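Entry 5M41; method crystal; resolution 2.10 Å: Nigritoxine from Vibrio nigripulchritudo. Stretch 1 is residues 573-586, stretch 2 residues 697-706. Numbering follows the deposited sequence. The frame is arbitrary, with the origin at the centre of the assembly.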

# COMPACT_ATOMS: atom_id res chain seq x y z
N ILE A 573 -30.23 28.59 10.49
CA ILE A 573 -28.78 28.36 10.36
C ILE A 573 -28.63 27.07 9.55
O ILE A 573 -28.92 25.97 10.05
CB ILE A 573 -28.07 28.21 11.73
CG1 ILE A 573 -28.23 29.50 12.57
CG2 ILE A 573 -26.59 27.90 11.54
CD1 ILE A 573 -27.76 29.38 14.02
N ILE A 574 -28.21 27.21 8.29
CA ILE A 574 -28.30 26.11 7.32
C ILE A 574 -26.89 25.56 7.05
O ILE A 574 -26.00 26.29 6.57
CB ILE A 574 -28.96 26.56 5.98
CG1 ILE A 574 -30.17 27.51 6.21
CG2 ILE A 574 -29.34 25.36 5.12
CD1 ILE A 574 -31.38 26.85 6.85
N ALA A 575 -26.70 24.29 7.40
CA ALA A 575 -25.35 23.69 7.45
C ALA A 575 -25.28 22.37 6.69
O ALA A 575 -26.16 21.51 6.84
CB ALA A 575 -24.94 23.46 8.91
N VAL A 576 -24.21 22.22 5.92
CA VAL A 576 -24.03 21.02 5.12
C VAL A 576 -23.54 19.86 6.03
O VAL A 576 -22.97 20.11 7.09
CB VAL A 576 -23.11 21.29 3.90
CG1 VAL A 576 -21.64 21.33 4.31
CG2 VAL A 576 -23.32 20.23 2.83
N ASN A 577 -23.82 18.60 5.65
CA ASN A 577 -23.39 17.45 6.44
C ASN A 577 -21.89 17.17 6.38
O ASN A 577 -21.33 16.63 7.36
CB ASN A 577 -24.09 16.18 5.99
CG ASN A 577 -25.55 16.14 6.40
OD1 ASN A 577 -25.97 16.85 7.31
ND2 ASN A 577 -26.31 15.29 5.73
N ASN A 578 -21.25 17.52 5.25
CA ASN A 578 -19.81 17.21 5.03
C ASN A 578 -18.99 17.36 6.30
O ASN A 578 -18.99 18.45 6.91
CB ASN A 578 -19.21 18.12 3.96
CG ASN A 578 -17.87 17.60 3.43
OD1 ASN A 578 -16.94 17.28 4.21
ND2 ASN A 578 -17.77 17.48 2.11
N PRO A 579 -18.28 16.30 6.74
CA PRO A 579 -17.63 16.43 8.03
C PRO A 579 -16.42 17.38 8.04
O PRO A 579 -15.94 17.72 9.09
CB PRO A 579 -17.21 14.98 8.36
CG PRO A 579 -17.09 14.31 7.05
CD PRO A 579 -18.05 14.98 6.11
N TYR A 580 -15.99 17.82 6.86
CA TYR A 580 -14.89 18.79 6.74
C TYR A 580 -15.38 20.22 6.52
O TYR A 580 -14.63 21.08 6.07
CB TYR A 580 -13.98 18.38 5.56
CG TYR A 580 -13.26 17.07 5.78
CD1 TYR A 580 -12.03 17.03 6.44
CD2 TYR A 580 -13.79 15.88 5.32
CE1 TYR A 580 -11.36 15.82 6.64
CE2 TYR A 580 -13.14 14.68 5.50
CZ TYR A 580 -11.93 14.64 6.17
OH TYR A 580 -11.32 13.43 6.32
N SER A 581 -16.67 20.45 6.76
CA SER A 581 -17.25 21.78 6.59
C SER A 581 -16.96 22.67 7.79
O SER A 581 -17.24 22.28 8.94
CB SER A 581 -18.76 21.68 6.44
OG SER A 581 -19.33 22.97 6.47
N PHE A 582 -16.45 23.88 7.51
CA PHE A 582 -16.18 24.90 8.54
C PHE A 582 -16.97 26.18 8.26
O PHE A 582 -16.63 27.27 8.78
CB PHE A 582 -14.68 25.19 8.66
CG PHE A 582 -13.89 24.00 9.14
CD1 PHE A 582 -13.78 23.74 10.51
CD2 PHE A 582 -13.32 23.11 8.23
CE1 PHE A 582 -13.10 22.61 10.96
CE2 PHE A 582 -12.64 21.97 8.68
CZ PHE A 582 -12.53 21.73 10.04
N VAL A 583 -18.03 26.02 7.46
CA VAL A 583 -18.92 27.13 7.09
C VAL A 583 -20.38 26.72 7.22
O VAL A 583 -20.71 25.53 7.31
CB VAL A 583 -18.67 27.62 5.64
CG1 VAL A 583 -17.27 28.21 5.48
CG2 VAL A 583 -18.91 26.50 4.62
N HIS A 584 -21.25 27.72 7.20
CA HIS A 584 -22.69 27.52 7.07
C HIS A 584 -23.24 28.82 6.59
O HIS A 584 -22.50 29.83 6.57
CB HIS A 584 -23.33 27.07 8.39
CG HIS A 584 -23.09 28.02 9.54
ND1 HIS A 584 -23.80 29.16 9.71
CD2 HIS A 584 -22.18 27.96 10.59
CE1 HIS A 584 -23.37 29.79 10.82
NE2 HIS A 584 -22.38 29.06 11.35
N HIS A 585 -24.50 28.83 6.15
CA HIS A 585 -25.17 30.09 5.86
C HIS A 585 -26.37 30.29 6.74
O HIS A 585 -26.88 29.34 7.32
CB HIS A 585 -25.51 30.26 4.38
CG HIS A 585 -26.44 29.20 3.82
ND1 HIS A 585 -27.77 29.38 3.73
CD2 HIS A 585 -26.17 27.95 3.26
CE1 HIS A 585 -28.33 28.29 3.15
NE2 HIS A 585 -27.34 27.42 2.88
N SER A 586 -26.81 31.53 6.87
CA SER A 586 -27.92 31.83 7.77
C SER A 586 -28.62 33.11 7.38
O SER A 586 -28.10 33.90 6.57
CB SER A 586 -27.41 31.91 9.22
OG SER A 586 -26.60 33.05 9.39
N SER A 697 -17.07 21.83 0.62
CA SER A 697 -18.04 22.32 1.63
C SER A 697 -18.30 23.79 1.44
O SER A 697 -19.45 24.24 1.47
CB SER A 697 -17.53 22.14 3.05
OG SER A 697 -17.61 20.80 3.47
N MET A 698 -17.23 24.56 1.28
CA MET A 698 -17.36 26.00 1.13
C MET A 698 -18.15 26.40 -0.11
O MET A 698 -19.05 27.24 -0.04
CB MET A 698 -15.99 26.65 1.17
CG MET A 698 -15.38 26.46 2.55
SD MET A 698 -13.72 27.16 2.57
CE MET A 698 -13.29 26.84 4.28
N ARG A 699 -17.82 25.76 -1.23
CA ARG A 699 -18.49 26.00 -2.51
C ARG A 699 -19.97 25.58 -2.49
O ARG A 699 -20.84 26.32 -2.95
CB ARG A 699 -17.74 25.28 -3.64
CG ARG A 699 -16.45 25.98 -4.04
CD ARG A 699 -15.64 25.16 -5.04
NE ARG A 699 -14.39 25.84 -5.38
CZ ARG A 699 -13.32 25.26 -5.94
NH1 ARG A 699 -13.34 23.96 -6.20
NH2 ARG A 699 -12.24 25.97 -6.23
N ALA A 700 -20.26 24.40 -1.93
CA ALA A 700 -21.65 23.95 -1.77
C ALA A 700 -22.47 24.92 -0.89
O ALA A 700 -23.64 25.19 -1.19
CB ALA A 700 -21.71 22.52 -1.22
N THR A 701 -21.85 25.46 0.16
CA THR A 701 -22.53 26.36 1.09
C THR A 701 -22.83 27.69 0.40
O THR A 701 -23.95 28.17 0.49
CB THR A 701 -21.72 26.52 2.39
OG1 THR A 701 -21.63 25.25 3.05
CG2 THR A 701 -22.37 27.51 3.34
N ALA A 702 -21.85 28.24 -0.33
CA ALA A 702 -22.06 29.46 -1.14
C ALA A 702 -23.21 29.27 -2.12
O ALA A 702 -24.10 30.12 -2.24
CB ALA A 702 -20.79 29.83 -1.89
N LYS A 703 -23.20 28.13 -2.81
CA LYS A 703 -24.22 27.84 -3.81
C LYS A 703 -25.61 27.69 -3.18
O LYS A 703 -26.59 28.25 -3.67
CB LYS A 703 -23.84 26.56 -4.56
CG LYS A 703 -24.86 26.19 -5.61
CD LYS A 703 -24.45 24.97 -6.42
CE LYS A 703 -25.51 24.67 -7.46
NZ LYS A 703 -24.94 23.96 -8.63
N ASN A 704 -25.69 26.92 -2.10
CA ASN A 704 -26.96 26.65 -1.44
C ASN A 704 -27.67 27.90 -0.90
O ASN A 704 -28.89 27.91 -0.82
CB ASN A 704 -26.78 25.61 -0.34
CG ASN A 704 -28.10 25.01 0.10
OD1 ASN A 704 -28.84 24.45 -0.72
ND2 ASN A 704 -28.42 25.13 1.38
N MET A 705 -26.92 28.94 -0.53
CA MET A 705 -27.51 30.22 -0.09
C MET A 705 -27.86 31.12 -1.29
O MET A 705 -28.23 32.30 -1.11
CB MET A 705 -26.55 30.95 0.85
CG MET A 705 -25.26 31.44 0.19
SD MET A 705 -24.16 32.33 1.32
CE MET A 705 -25.02 33.89 1.55
N GLY A 706 -27.73 30.58 -2.50
CA GLY A 706 -28.10 31.31 -3.72
C GLY A 706 -27.00 32.24 -4.19
O GLY A 706 -27.25 33.17 -4.95
O HOH W 1 -22.63 24.52 5.50

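A single histidine gathers much of this contact. The imidazole of H585 receives a hydrogen bond at its edge while M705 CB lies over one of its faces. N704 ND2 donates to H585 NE2 at 2.9 Å, so NE2 acts as the acceptor and carries no proton. Over that face lies M705 CB, 3.6 Å from the centroid of the H585 ring and only 20° off the ring normal, a CH-pi contact. M705 SD lies obliquely, 5.3 Å from the centroid of the H585 ring. Histidine suits this place because it combines a flat surface for packing with a nitrogen lone pair in the ring plane.

The backbone around these residues consists of two antiparallel strands, joined by the loop 577-582, facing a helix. Strands 573-576 and 583-586 are bonded to each other through I574 N to H585 O (2.7 Å) and H585 N to I574 O (3.0 Å). The helix 697-704 runs nearly parallel to the second strand, at 8° with axes 8.0 Å apart at closest approach, and at 142° to the first. Such alignment lets residues pair in order along the chain: S581 with S697, V583 with M698, H584 with T701, H585 with M705. Alternation in the strand turns V583 and H585 toward the helix and H584 and S586 away from it, while S697, T701 and N704 present their CA-to-CB bonds toward the strands.

V583 fills the middle. Its CG1 meets M698 CG at 3.9 Å, an apolar contact between a compact branched side chain and an extended flexible one, and its CG2 lies 3.4 Å from T701 OG1. That threonine hydroxyl is well satisfied despite its burial: T701 OG1 donates to S697 O, one helical turn back, at 2.9 Å, and accepts from a water at 2.7 Å. The same water donates to V583 O and accepts from V576 N, both at 2.8 Å, and so ties the helix to both strands. T701 also offers a methyl, CG2, which packs 3.8 Å from H585 CD2.

At the other end, a type I turn from N578 to S581 brings the loop against S697. N578 OD1 accepts from Y580 N at 2.9 Å, and S581 N bonds to N578 O at 3.1 Å, bracing the turn. The small side chain of S697 allows close approach: its OG lies 3.2 Å from N578 CB and 3.3 Å from S581 CA, and its hydroxyl finds a hydrogen-bonding partner elsewhere in the structure.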